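Local coordinates for protein GLB-12 (Caenorhabditis elegans, PDB 4BJA) that binds heme b within a globin fold and probably acts in redox signalling, a role tied to reproduction in the worm, at residues Asp60-Asn63 and Leu69-Val72; Leu94-Phe99 and Asn150-Arg155; Gln130-Gln135 and Lys142-Ile147. The protein carries 1 engineered substitution. All coordinates share one frame; numbering follows the deposited sequence. Where two conformers were deposited one is given.

Three buried contacts, 12 to 16 Å apart between centres, surround the heme of this all-helical globin. Interaction 1 comes first along the chain and closes the turn between helix 50-65 and helix 69-72. Interaction 2 follows, pairing helix 87-108 with helix 144-160; interaction 3 joins helix 131-136 to the start of that same helix 144-160, so its residues lie between the two segments of interaction 2 in sequence. Interactions 1 and 2 are tied by a salt bridge from Asp60 to Arg155, while interaction 1 meets interaction 3 by packing. Two short-range corners and one long-range helix pair thus gather around one cofactor, whose iron is ligated by His92 and His127.

Interaction 1 of 3, residues Asp60-Asn63 and Leu69-Val72; sequences DIVN and LKKV
This is a buried and mostly apolar contact, in which Val62 and Ile61, near the end of helix 50-65, pack on Leu69 and Lys70 of the short helix 69-72 that follows after a brief turn. The backbones come closest at Val62 and Lys70, whose CA atoms are 5.5 Å apart, and no hydrogen bond crosses between the segments. Val62 fills the middle. Its CB bond points at the other helix, and its CG1, anti to the carbonyl carbon (chi1 -54°), lies 4.0 Å from CB of Leu69; the two side chains meet at about a right angle. Ile61 adds a second apolar touch with its CG2 branch, which reaches CD1 of Leu69 at 3.9 Å and leaves the CG1 branch to pack on helix 144-160. Valine is small enough for the point where the backbones come closest, Ile61 has two branches for two neighbours, and Leu69 also reaches the heme.

Lys70 lays its aliphatic chain over the carbonyl end of Val62, with CG and CE each 3.3 Å from Val62 O. A bend at chi3 (-97°) curls the chain, so that CE returns to the oxygen. Val62 O, buried here beside a wider pi-type turn, has no hydrogen-bond partner in the model, and the polarised methylene next to the ammonium group may ease its burial. Asn63 borders the same lysine only loosely, its OD1 4.3 Å from CD of Lys70, while its ND2 donates to Leu59 O within helix 50-65.

A tight corner between a long helix and a very short one, at this place in the chain, corresponds to the B-C corner of the globin fold; Leu69 and Val72 carry it into the lining of the heme pocket.

Interaction 2 of 3, residues Leu94-Phe99 and Asn150-Arg155; sequences LRFYEF and NVFIER. With HEM (protoporphyrin IX containing Fe), chain B.
Phe96 lays its ring over that of Phe152 in an offset stack, with centroids 4.5 Å apart and planes inclined by 19°. The overlap is partial: CE1 of Phe96 sits 3.5 Å above one face of the Phe152 ring, toward its rim and nearest to CZ. The two side chains arrive from opposite directions and so bridge two segments whose nearest CA atoms, those of Phe96 and Phe152, are 11.4 Å apart; Phe96, with CG anti to its own backbone nitrogen (chi1 -175°), points its ring across the gap. Flat, long, apolar rings suit a buried interval too wide for smaller side chains. Phe58 of helix 50-65 meets both of them, Phe96 edge-to-face.

Phe96 also touches the heme, its CD2 and CE2 both 3.6 Å from the methyl carbon CMB. That methyl is shared with Phe99: it lies over one face of that ring, 3.5 Å above the plane and offset toward the rim. Arg95 flanks the propionate side, its CD 3.5 Å from HEM CAA.

The helices correspond to E and G of the globin fold; Phe96 and Phe99 line the distal side, where His92 holds the distal position, and Phe152 backs Phe96 from the second shell.

Interaction 3 of 3, residues Gln130-Gln135 and Lys142-Ile147; sequences QGFLEQ and KNYFEI. With HEM (protoporphyrin IX containing Fe), chain B; ACT (acetate ion), chain E.
Tyr144, Leu133 and Phe132 carry this contact between the short helix 131-136 and the first turn of helix 144-160. Phe132 and Tyr144 form a T-shaped pair in which the phenylalanine supplies the edge: its CE2 stands 3.5 Å above the tyrosine ring plane, over the centre, and the planes meet at 68°. The slightly positive C-H edge of phenylalanine suits the electron-rich face of tyrosine. Phe132 CZ lies 3.5 Å from Tyr144 OH. A chi1 of 172° sets the Phe132 ring beside its own carbonyl carbon, and its far end turns toward the tyrosine.

Leu133 wedges between the other end of Tyr144 and the cofactor. Its CD2 lies 3.6 Å from CB of Tyr144, while CG packs at 3.5 Å on the heme vinyl carbon CBC; CD1 touches both the porphyrin and, more loosely, Phe145 CE1. Branched leucine suits this position because each methyl serves a different surface; it also rests on the axial His127. Tyr144 CB meets the heme methyl CMC, and Phe145 presents its ring edge to the meso carbon CHC. The Gln130 amide lies against a pyrrole, NE2 3.3 Å from HEM C3D, with a weak hydrogen bond to an acetate probably from the crystallisation liquor.

Asn143 is the N-cap of helix 144-160, short enough to reach back to the amides of the first turn. Its OD1 accepts from Glu146 N at 3.1 Å (165°), the donor above the carbonyl plane, and weakly from Phe145 N. Gln137 NE2 also donates to this oxygen.

Around this proximal side, helix 185-214 packs on Leu133 and Phe145 through Phe207, Thr204 OG1 of the same helix is hydrogen-bonded to Asn143 ND2, and Phe132 bridges to Leu69 and Val72 of helix 69-72.

Interaction 1 of 3, residues Asp60-Asn63 and Leu69-Val72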
loop_
_atom_site.group_PDB
_atom_site.type_symbol
_atom_site.label_atom_id
_atom_site.label_comp_id
_atom_site.label_asym_id
_atom_site.label_seq_id
_atom_site.Cartn_x
_atom_site.Cartn_y
_atom_site.Cartn_z
ATOM N N ASP A 60 12.869 -18.726 17.100
ATOM C CA ASP A 60 11.708 -18.329 17.937
ATOM C C ASP A 60 10.350 -18.497 17.239
ATOM O O ASP A 60 9.406 -18.978 17.816
ATOM C CB ASP A 60 11.851 -16.874 18.376
ATOM C CG ASP A 60 12.953 -16.673 19.379
ATOM O OD1 ASP A 60 13.555 -17.659 19.850
ATOM O OD2 ASP A 60 13.227 -15.487 19.713
ATOM N N ILE A 61 10.239 -18.096 15.973
ATOM C CA ILE A 61 8.992 -18.250 15.257
ATOM C C ILE A 61 8.479 -19.702 15.248
ATOM O O ILE A 61 7.306 -19.964 15.580
ATOM C CB ILE A 61 9.152 -17.785 13.794
ATOM C CG1 ILE A 61 9.268 -16.239 13.779
ATOM C CG2 ILE A 61 7.940 -18.241 12.952
ATOM C CD1 ILE A 61 9.734 -15.681 12.400
ATOM N N VAL A 62 9.335 -20.642 14.841
ATOM C CA VAL A 62 8.870 -22.013 14.681
ATOM C C VAL A 62 8.777 -22.753 16.018
ATOM O O VAL A 62 7.976 -23.664 16.159
ATOM C CB VAL A 62 9.689 -22.817 13.658
ATOM C CG1 VAL A 62 9.700 -22.028 12.324
ATOM C CG2 VAL A 62 11.067 -23.105 14.158
ATOM N N ASN A 63 9.572 -22.365 16.995
ATOM C CA ASN A 63 9.514 -23.117 18.250
ATOM C C ASN A 63 8.556 -22.535 19.259
ATOM O O ASN A 63 7.959 -23.298 20.053
ATOM C CB ASN A 63 10.894 -23.192 18.887
ATOM C CG ASN A 63 11.787 -24.155 18.182
ATOM O OD1 ASN A 63 11.660 -25.392 18.356
ATOM N ND2 ASN A 63 12.747 -23.614 17.423
ATOM N N LEU A 69 4.492 -24.166 11.732
ATOM C CA LEU A 69 5.513 -23.949 10.696
ATOM C C LEU A 69 6.666 -24.933 10.757
ATOM O O LEU A 69 7.452 -25.035 9.827
ATOM C CB LEU A 69 6.040 -22.492 10.706
ATOM C CG LEU A 69 4.950 -21.476 10.322
ATOM C CD1 LEU A 69 5.536 -20.052 10.397
ATOM C CD2 LEU A 69 4.339 -21.742 8.917
ATOM N N LYS A 70 6.774 -25.701 11.842
ATOM C CA LYS A 70 7.887 -26.637 11.948
ATOM C C LYS A 70 7.801 -27.675 10.829
ATOM O O LYS A 70 8.793 -27.933 10.151
ATOM C CB LYS A 70 7.921 -27.299 13.342
ATOM C CG LYS A 70 8.543 -26.386 14.403
ATOM C CD LYS A 70 8.780 -27.157 15.751
ATOM C CE LYS A 70 7.698 -26.944 16.716
ATOM N NZ LYS A 70 7.971 -27.927 17.852
ATOM N N LYS A 71 6.605 -28.204 10.598
ATOM C CA LYS A 71 6.391 -29.241 9.567
ATOM C C LYS A 71 6.702 -28.702 8.176
ATOM O O LYS A 71 7.288 -29.389 7.343
ATOM C CB LYS A 71 4.948 -29.766 9.616
ATOM C CG LYS A 71 4.691 -30.964 8.685
ATOM C CD LYS A 71 3.324 -31.552 8.930
ATOM C CE LYS A 71 2.718 -32.134 7.640
ATOM N NZ LYS A 71 1.397 -32.838 7.942
ATOM N N VAL A 72 6.330 -27.443 7.938
ATOM C CA VAL A 72 6.527 -26.813 6.642
ATOM C C VAL A 72 8.000 -26.815 6.327
ATOM O O VAL A 72 8.421 -27.088 5.179
ATOM C CB VAL A 72 6.024 -25.323 6.641
ATOM C CG1 VAL A 72 6.374 -24.652 5.337
ATOM C CG2 VAL A 72 4.555 -25.278 6.837
#

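Interaction 2 of 3, residues Leu94-Phe99 and Asn150-Arg155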
loop_
_atom_site.group_PDB
_atom_site.type_symbol
_atom_site.label_atom_id
_atom_site.label_comp_id
_atom_site.label_asym_id
_atom_site.label_seq_id
_atom_site.Cartn_x
_atom_site.Cartn_y
_atom_site.Cartn_z
ATOM N N LEU A 94 18.492 -18.262 4.978
ATOM C CA LEU A 94 19.374 -17.678 3.987
ATOM C C LEU A 94 18.563 -16.783 3.017
ATOM O O LEU A 94 18.961 -15.642 2.724
ATOM C CB LEU A 94 20.032 -18.806 3.192
ATOM C CG LEU A 94 20.783 -18.312 1.950
ATOM C CD1 LEU A 94 22.033 -17.635 2.448
ATOM C CD2 LEU A 94 21.054 -19.482 0.996
ATOM N N ARG A 95 17.441 -17.295 2.537
ATOM C CA ARG A 95 16.624 -16.593 1.510
ATOM C C ARG A 95 16.048 -15.308 2.076
ATOM O O ARG A 95 16.030 -14.260 1.395
ATOM C CB ARG A 95 15.491 -17.481 0.971
ATOM C CG ARG A 95 16.005 -18.655 0.080
ATOM C CD ARG A 95 14.975 -19.778 0.017
ATOM N NE ARG A 95 15.184 -20.777 -1.058
ATOM C CZ ARG A 95 16.055 -21.785 -0.998
ATOM N NH1 ARG A 95 16.852 -21.923 0.062
ATOM N NH2 ARG A 95 16.152 -22.644 -2.009
ATOM N N PHE A 96 15.575 -15.376 3.325
ATOM C CA PHE A 96 14.959 -14.217 3.983
ATOM C C PHE A 96 16.032 -13.184 4.273
ATOM O O PHE A 96 15.857 -12.007 3.988
ATOM C CB PHE A 96 14.272 -14.681 5.288
ATOM C CG PHE A 96 13.523 -13.603 5.975
ATOM C CD1 PHE A 96 14.192 -12.682 6.758
ATOM C CD2 PHE A 96 12.143 -13.541 5.864
ATOM C CE1 PHE A 96 13.492 -11.645 7.393
ATOM C CE2 PHE A 96 11.412 -12.499 6.495
ATOM C CZ PHE A 96 12.117 -11.564 7.275
ATOM N N TYR A 97 17.189 -13.618 4.771
ATOM C CA TYR A 97 18.306 -12.702 4.949
ATOM C C TYR A 97 18.693 -12.005 3.614
ATOM O O TYR A 97 18.842 -10.766 3.570
ATOM C CB TYR A 97 19.515 -13.432 5.566
ATOM C CG TYR A 97 20.777 -12.653 5.339
ATOM C CD1 TYR A 97 21.066 -11.513 6.098
ATOM C CD2 TYR A 97 21.664 -13.022 4.314
ATOM C CE1 TYR A 97 22.222 -10.730 5.827
ATOM C CE2 TYR A 97 22.816 -12.259 4.069
ATOM C CZ TYR A 97 23.072 -11.123 4.824
ATOM O OH TYR A 97 24.203 -10.363 4.576
ATOM N N GLU A 98 18.821 -12.786 2.543
ATOM C CA GLU A 98 19.217 -12.208 1.217
ATOM C C GLU A 98 18.163 -11.226 0.721
ATOM O O GLU A 98 18.495 -10.188 0.130
ATOM C CB GLU A 98 19.424 -13.301 0.169
ATOM C CG GLU A 98 20.635 -14.203 0.445
ATOM C CD GLU A 98 20.710 -15.404 -0.490
ATOM O OE1 GLU A 98 19.650 -15.892 -0.966
ATOM O OE2 GLU A 98 21.845 -15.884 -0.727
ATOM N N PHE A 99 16.901 -11.558 0.948
ATOM C CA PHE A 99 15.782 -10.678 0.557
ATOM C C PHE A 99 15.869 -9.356 1.295
ATOM O O PHE A 99 15.696 -8.305 0.666
ATOM C CB PHE A 99 14.478 -11.416 0.878
ATOM C CG PHE A 99 13.232 -10.574 0.836
ATOM C CD1 PHE A 99 12.777 -9.895 1.972
ATOM C CD2 PHE A 99 12.450 -10.558 -0.321
ATOM C CE1 PHE A 99 11.592 -9.170 1.935
ATOM C CE2 PHE A 99 11.245 -9.864 -0.351
ATOM C CZ PHE A 99 10.825 -9.146 0.769
ATOM N N ASN A 150 5.751 -9.914 12.131
ATOM C CA ASN A 150 5.512 -9.349 13.470
ATOM C C ASN A 150 6.559 -9.794 14.495
ATOM O O ASN A 150 6.908 -9.022 15.403
ATOM C CB ASN A 150 4.115 -9.715 13.954
ATOM C CG ASN A 150 3.081 -8.824 13.397
ATOM O OD1 ASN A 150 3.411 -7.815 12.757
ATOM N ND2 ASN A 150 1.815 -9.123 13.674
ATOM N N VAL A 151 7.075 -11.026 14.357
ATOM C CA VAL A 151 8.141 -11.440 15.275
ATOM C C VAL A 151 9.402 -10.639 14.992
ATOM O O VAL A 151 10.128 -10.251 15.931
ATOM C CB VAL A 151 8.360 -12.973 15.282
ATOM C CG1 VAL A 151 9.464 -13.357 16.355
ATOM C CG2 VAL A 151 7.025 -13.686 15.586
ATOM N N PHE A 152 9.666 -10.361 13.694
ATOM C CA PHE A 152 10.743 -9.448 13.386
ATOM C C PHE A 152 10.551 -8.054 13.970
ATOM O O PHE A 152 11.498 -7.466 14.478
ATOM C CB PHE A 152 10.995 -9.420 11.879
ATOM C CG PHE A 152 11.791 -10.602 11.432
ATOM C CD1 PHE A 152 13.213 -10.550 11.451
ATOM C CD2 PHE A 152 11.134 -11.775 11.064
ATOM C CE1 PHE A 152 13.956 -11.674 11.066
ATOM C CE2 PHE A 152 11.866 -12.935 10.682
ATOM C CZ PHE A 152 13.281 -12.871 10.689
ATOM N N ILE A 153 9.336 -7.532 13.899
ATOM C CA ILE A 153 9.064 -6.222 14.505
ATOM C C ILE A 153 9.408 -6.236 16.009
ATOM O O ILE A 153 10.033 -5.282 16.545
ATOM C CB ILE A 153 7.604 -5.823 14.255
ATOM C CG1 ILE A 153 7.426 -5.458 12.760
ATOM C CG2 ILE A 153 7.216 -4.610 15.136
ATOM C CD1 ILE A 153 5.993 -5.309 12.301
ATOM N N GLU A 154 9.025 -7.306 16.702
ATOM C CA GLU A 154 9.274 -7.369 18.146
ATOM C C GLU A 154 10.742 -7.642 18.515
ATOM O O GLU A 154 11.235 -7.153 19.514
ATOM C CB GLU A 154 8.381 -8.503 18.740
ATOM C CG GLU A 154 6.894 -8.225 18.637
ATOM C CD GLU A 154 6.496 -6.759 19.080
ATOM O OE1 GLU A 154 6.721 -6.348 20.251
ATOM O OE2 GLU A 154 5.948 -6.011 18.240
ATOM N N ARG A 155 11.427 -8.455 17.700
ATOM C CA ARG A 155 12.761 -8.975 18.016
ATOM C C ARG A 155 13.910 -8.297 17.261
ATOM O O ARG A 155 14.974 -8.064 17.824
ATOM C CB ARG A 155 12.800 -10.483 17.734
ATOM C CG ARG A 155 11.805 -11.318 18.547
ATOM C CD ARG A 155 12.384 -11.691 19.908
ATOM N NE ARG A 155 13.306 -12.824 19.812
ATOM C CZ ARG A 155 14.547 -12.842 20.296
ATOM N NH1 ARG A 155 15.040 -11.787 20.932
ATOM N NH2 ARG A 155 15.293 -13.927 20.152
HETATM C CHA HEM B . 10.861 -19.313 -0.196
HETATM C CHB HEM B . 11.054 -14.900 1.787
HETATM C CHC HEM B . 7.359 -16.020 4.651
HETATM C CHD HEM B . 7.699 -20.614 3.247
HETATM C C1A HEM B . 11.178 -18.023 0.060
HETATM C C2A HEM B . 12.125 -17.225 -0.698
HETATM C C3A HEM B . 12.156 -16.011 -0.122
HETATM C C4A HEM B . 11.248 -16.013 1.005
HETATM C CMA HEM B . 13.007 -14.773 -0.514
HETATM C CAA HEM B . 12.907 -17.732 -1.954
HETATM C CBA HEM B . 12.539 -16.921 -3.205
HETATM C CGA HEM B . 11.111 -17.125 -3.454
HETATM O O1A HEM B . 10.664 -18.306 -3.446
HETATM O O2A HEM B . 10.429 -16.077 -3.609
HETATM C C1B HEM B . 10.023 -14.839 2.677
HETATM C C2B HEM B . 9.581 -13.625 3.352
HETATM C C3B HEM B . 8.574 -13.931 4.120
HETATM C C4B HEM B . 8.335 -15.346 3.990
HETATM C CMB HEM B . 10.197 -12.230 3.151
HETATM C CAB HEM B . 7.788 -12.906 4.981
HETATM C CBB HEM B . 7.096 -13.328 6.010
HETATM C C1C HEM B . 7.121 -17.345 4.511
HETATM C C2C HEM B . 6.120 -18.091 5.231
HETATM C C3C HEM B . 6.200 -19.351 4.843
HETATM C C4C HEM B . 7.281 -19.470 3.890
HETATM C CMC HEM B . 5.118 -17.473 6.236
HETATM C CAC HEM B . 5.298 -20.488 5.376
HETATM C CBC HEM B . 5.116 -21.533 4.588
HETATM C C1D HEM B . 8.623 -20.691 2.266
HETATM C C2D HEM B . 9.144 -21.911 1.727
HETATM C C3D HEM B . 10.111 -21.503 0.662
HETATM C C4D HEM B . 10.088 -20.068 0.648
HETATM C CMD HEM B . 8.806 -23.365 2.128
HETATM C CAD HEM B . 10.977 -22.431 -0.211
HETATM C CBD HEM B . 12.390 -22.404 0.396
HETATM C CGD HEM B . 12.524 -23.074 1.762
HETATM O O1D HEM B . 11.707 -23.938 2.145
HETATM O O2D HEM B . 13.490 -22.742 2.462
HETATM N NA HEM B . 10.660 -17.259 1.113
HETATM N NB HEM B . 9.232 -15.908 3.088
HETATM N NC HEM B . 7.806 -18.230 3.705
HETATM N ND HEM B . 9.217 -19.608 1.609
HETATM FE FE HEM B . 9.257 -17.764 2.372
#

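Interaction 3 of 3, residues Gln130-Gln135 and Lys142-Ile147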
loop_
_atom_site.group_PDB
_atom_site.type_symbol
_atom_site.label_atom_id
_atom_site.label_comp_id
_atom_site.label_asym_id
_atom_site.label_seq_id
_atom_site.Cartn_x
_atom_site.Cartn_y
_atom_site.Cartn_z
ATOM N N GLN A 130 3.734 -22.719 -2.352
ATOM C CA GLN A 130 3.817 -23.415 -1.070
ATOM C C GLN A 130 2.440 -23.882 -0.693
ATOM O O GLN A 130 1.562 -23.083 -0.403
ATOM C CB GLN A 130 4.401 -22.516 0.034
ATOM C CG GLN A 130 5.799 -21.949 -0.247
ATOM C CD GLN A 130 6.808 -22.987 -0.752
ATOM O OE1 GLN A 130 6.711 -24.169 -0.436
ATOM N NE2 GLN A 130 7.801 -22.527 -1.517
ATOM N N GLY A 131 2.232 -25.194 -0.715
ATOM C CA GLY A 131 0.881 -25.726 -0.538
ATOM C C GLY A 131 0.283 -25.346 0.805
ATOM O O GLY A 131 -0.915 -25.083 0.886
ATOM N N PHE A 132 1.119 -25.292 1.848
ATOM C CA PHE A 132 0.654 -24.935 3.176
ATOM C C PHE A 132 0.050 -23.541 3.101
ATOM O O PHE A 132 -1.010 -23.287 3.642
ATOM C CB PHE A 132 1.786 -24.944 4.206
ATOM C CG PHE A 132 1.377 -24.404 5.538
ATOM C CD1 PHE A 132 0.806 -25.239 6.507
ATOM C CD2 PHE A 132 1.567 -23.054 5.856
ATOM C CE1 PHE A 132 0.422 -24.711 7.768
ATOM C CE2 PHE A 132 1.192 -22.536 7.083
ATOM C CZ PHE A 132 0.595 -23.377 8.060
ATOM N N LEU A 133 0.732 -22.632 2.419
ATOM C CA LEU A 133 0.204 -21.274 2.353
ATOM C C LEU A 133 -0.993 -21.174 1.414
ATOM O O LEU A 133 -1.944 -20.468 1.711
ATOM C CB LEU A 133 1.302 -20.290 1.926
ATOM C CG LEU A 133 2.401 -20.040 2.961
ATOM C CD1 LEU A 133 3.498 -19.197 2.323
ATOM C CD2 LEU A 133 1.832 -19.299 4.194
ATOM N N GLU A 134 -0.935 -21.847 0.262
ATOM C CA GLU A 134 -2.074 -21.847 -0.663
ATOM C C GLU A 134 -3.362 -22.272 0.048
ATOM O O GLU A 134 -4.416 -21.648 -0.100
ATOM C CB GLU A 134 -1.768 -22.756 -1.857
ATOM C CG GLU A 134 -2.364 -22.262 -3.148
ATOM C CD GLU A 134 -3.553 -23.059 -3.596
ATOM O OE1 GLU A 134 -4.348 -23.529 -2.741
ATOM O OE2 GLU A 134 -3.688 -23.221 -4.840
ATOM N N GLN A 135 -3.254 -23.314 0.860
ATOM C CA GLN A 135 -4.376 -23.804 1.643
ATOM C C GLN A 135 -4.747 -22.956 2.857
ATOM O O GLN A 135 -5.929 -22.787 3.136
ATOM C CB GLN A 135 -4.121 -25.265 2.089
ATOM C CG GLN A 135 -4.550 -26.281 1.028
ATOM C CD GLN A 135 -5.075 -27.604 1.606
ATOM O OE1 GLN A 135 -5.130 -27.803 2.828
ATOM N NE2 GLN A 135 -5.463 -28.520 0.711
ATOM N N LYS A 142 -5.515 -16.434 9.806
ATOM C CA LYS A 142 -4.073 -16.280 9.977
ATOM C C LYS A 142 -3.443 -15.758 8.708
ATOM O O LYS A 142 -3.529 -16.384 7.654
ATOM C CB LYS A 142 -3.378 -17.585 10.381
ATOM C CG LYS A 142 -3.603 -17.969 11.888
ATOM C CD LYS A 142 -2.841 -19.252 12.226
ATOM C CE LYS A 142 -2.513 -19.360 13.729
ATOM N NZ LYS A 142 -3.710 -19.196 14.577
ATOM N N ASN A 143 -2.760 -14.637 8.846
ATOM C CA ASN A 143 -1.893 -14.164 7.758
ATOM C C ASN A 143 -0.448 -14.505 8.141
ATOM O O ASN A 143 0.105 -13.883 9.023
ATOM C CB ASN A 143 -2.086 -12.643 7.605
ATOM C CG ASN A 143 -1.191 -12.050 6.557
ATOM O OD1 ASN A 143 -0.147 -12.611 6.224
ATOM N ND2 ASN A 143 -1.619 -10.915 5.992
ATOM N N TYR A 144 0.136 -15.522 7.511
ATOM C CA TYR A 144 1.449 -16.029 7.917
ATOM C C TYR A 144 2.575 -15.047 7.600
ATOM O O TYR A 144 3.587 -15.066 8.268
ATOM C CB TYR A 144 1.727 -17.437 7.307
ATOM C CG TYR A 144 0.801 -18.480 7.888
ATOM C CD1 TYR A 144 1.119 -19.124 9.081
ATOM C CD2 TYR A 144 -0.405 -18.776 7.260
ATOM C CE1 TYR A 144 0.257 -20.077 9.611
ATOM C CE2 TYR A 144 -1.277 -19.712 7.800
ATOM C CZ TYR A 144 -0.937 -20.336 8.964
ATOM O OH TYR A 144 -1.811 -21.271 9.482
ATOM N N PHE A 145 2.414 -14.171 6.597
ATOM C CA PHE A 145 3.430 -13.167 6.379
ATOM C C PHE A 145 3.434 -12.189 7.529
ATOM O O PHE A 145 4.503 -11.766 8.004
ATOM C CB PHE A 145 3.143 -12.410 5.072
ATOM C CG PHE A 145 3.074 -13.309 3.872
ATOM C CD1 PHE A 145 4.120 -14.217 3.616
ATOM C CD2 PHE A 145 1.929 -13.320 3.064
ATOM C CE1 PHE A 145 4.036 -15.066 2.492
ATOM C CE2 PHE A 145 1.846 -14.165 1.971
ATOM C CZ PHE A 145 2.897 -15.039 1.690
ATOM N N GLU A 146 2.226 -11.845 7.998
ATOM C CA GLU A 146 2.105 -10.981 9.134
ATOM C C GLU A 146 2.663 -11.653 10.430
ATOM O O GLU A 146 3.396 -11.033 11.200
ATOM C CB GLU A 146 0.639 -10.586 9.294
ATOM C CG GLU A 146 0.405 -9.658 10.452
ATOM C CD GLU A 146 -1.062 -9.354 10.576
ATOM O OE1 GLU A 146 -1.797 -10.215 11.089
ATOM O OE2 GLU A 146 -1.504 -8.273 10.129
ATOM N N ILE A 147 2.367 -12.936 10.617
ATOM C CA ILE A 147 2.821 -13.641 11.811
ATOM C C ILE A 147 4.372 -13.617 11.851
ATOM O O ILE A 147 4.994 -13.300 12.872
ATOM C CB ILE A 147 2.289 -15.089 11.792
ATOM C CG1 ILE A 147 0.780 -15.086 12.105
ATOM C CG2 ILE A 147 3.100 -15.982 12.813
ATOM C CD1 ILE A 147 0.016 -16.345 11.795
HETATM C CHA HEM B . 10.861 -19.313 -0.196
HETATM C CHB HEM B . 11.054 -14.900 1.787
HETATM C CHC HEM B . 7.359 -16.020 4.651
HETATM C CHD HEM B . 7.699 -20.614 3.247
HETATM C C1A HEM B . 11.178 -18.023 0.060
HETATM C C2A HEM B . 12.125 -17.225 -0.698
HETATM C C3A HEM B . 12.156 -16.011 -0.122
HETATM C C4A HEM B . 11.248 -16.013 1.005
HETATM C CMA HEM B . 13.007 -14.773 -0.514
HETATM C CAA HEM B . 12.907 -17.732 -1.954
HETATM C CBA HEM B . 12.539 -16.921 -3.205
HETATM C CGA HEM B . 11.111 -17.125 -3.454
HETATM O O1A HEM B . 10.664 -18.306 -3.446
HETATM O O2A HEM B . 10.429 -16.077 -3.609
HETATM C C1B HEM B . 10.023 -14.839 2.677
HETATM C C2B HEM B . 9.581 -13.625 3.352
HETATM C C3B HEM B . 8.574 -13.931 4.120
HETATM C C4B HEM B . 8.335 -15.346 3.990
HETATM C CMB HEM B . 10.197 -12.230 3.151
HETATM C CAB HEM B . 7.788 -12.906 4.981
HETATM C CBB HEM B . 7.096 -13.328 6.010
HETATM C C1C HEM B . 7.121 -17.345 4.511
HETATM C C2C HEM B . 6.120 -18.091 5.231
HETATM C C3C HEM B . 6.200 -19.351 4.843
HETATM C C4C HEM B . 7.281 -19.470 3.890
HETATM C CMC HEM B . 5.118 -17.473 6.236
HETATM C CAC HEM B . 5.298 -20.488 5.376
HETATM C CBC HEM B . 5.116 -21.533 4.588
HETATM C C1D HEM B . 8.623 -20.691 2.266
HETATM C C2D HEM B . 9.144 -21.911 1.727
HETATM C C3D HEM B . 10.111 -21.503 0.662
HETATM C C4D HEM B . 10.088 -20.068 0.648
HETATM C CMD HEM B . 8.806 -23.365 2.128
HETATM C CAD HEM B . 10.977 -22.431 -0.211
HETATM C CBD HEM B . 12.390 -22.404 0.396
HETATM C CGD HEM B . 12.524 -23.074 1.762
HETATM O O1D HEM B . 11.707 -23.938 2.145
HETATM O O2D HEM B . 13.490 -22.742 2.462
HETATM N NA HEM B . 10.660 -17.259 1.113
HETATM N NB HEM B . 9.232 -15.908 3.088
HETATM N NC HEM B . 7.806 -18.230 3.705
HETATM N ND HEM B . 9.217 -19.608 1.609
HETATM FE FE HEM B . 9.257 -17.764 2.372
HETATM C C ACT E . 10.806 -23.549 -3.721
HETATM O O ACT E . 10.074 -22.564 -3.859
HETATM O OXT ACT E . 12.029 -23.280 -3.718
HETATM C CH3 ACT E . 10.185 -24.884 -3.602
#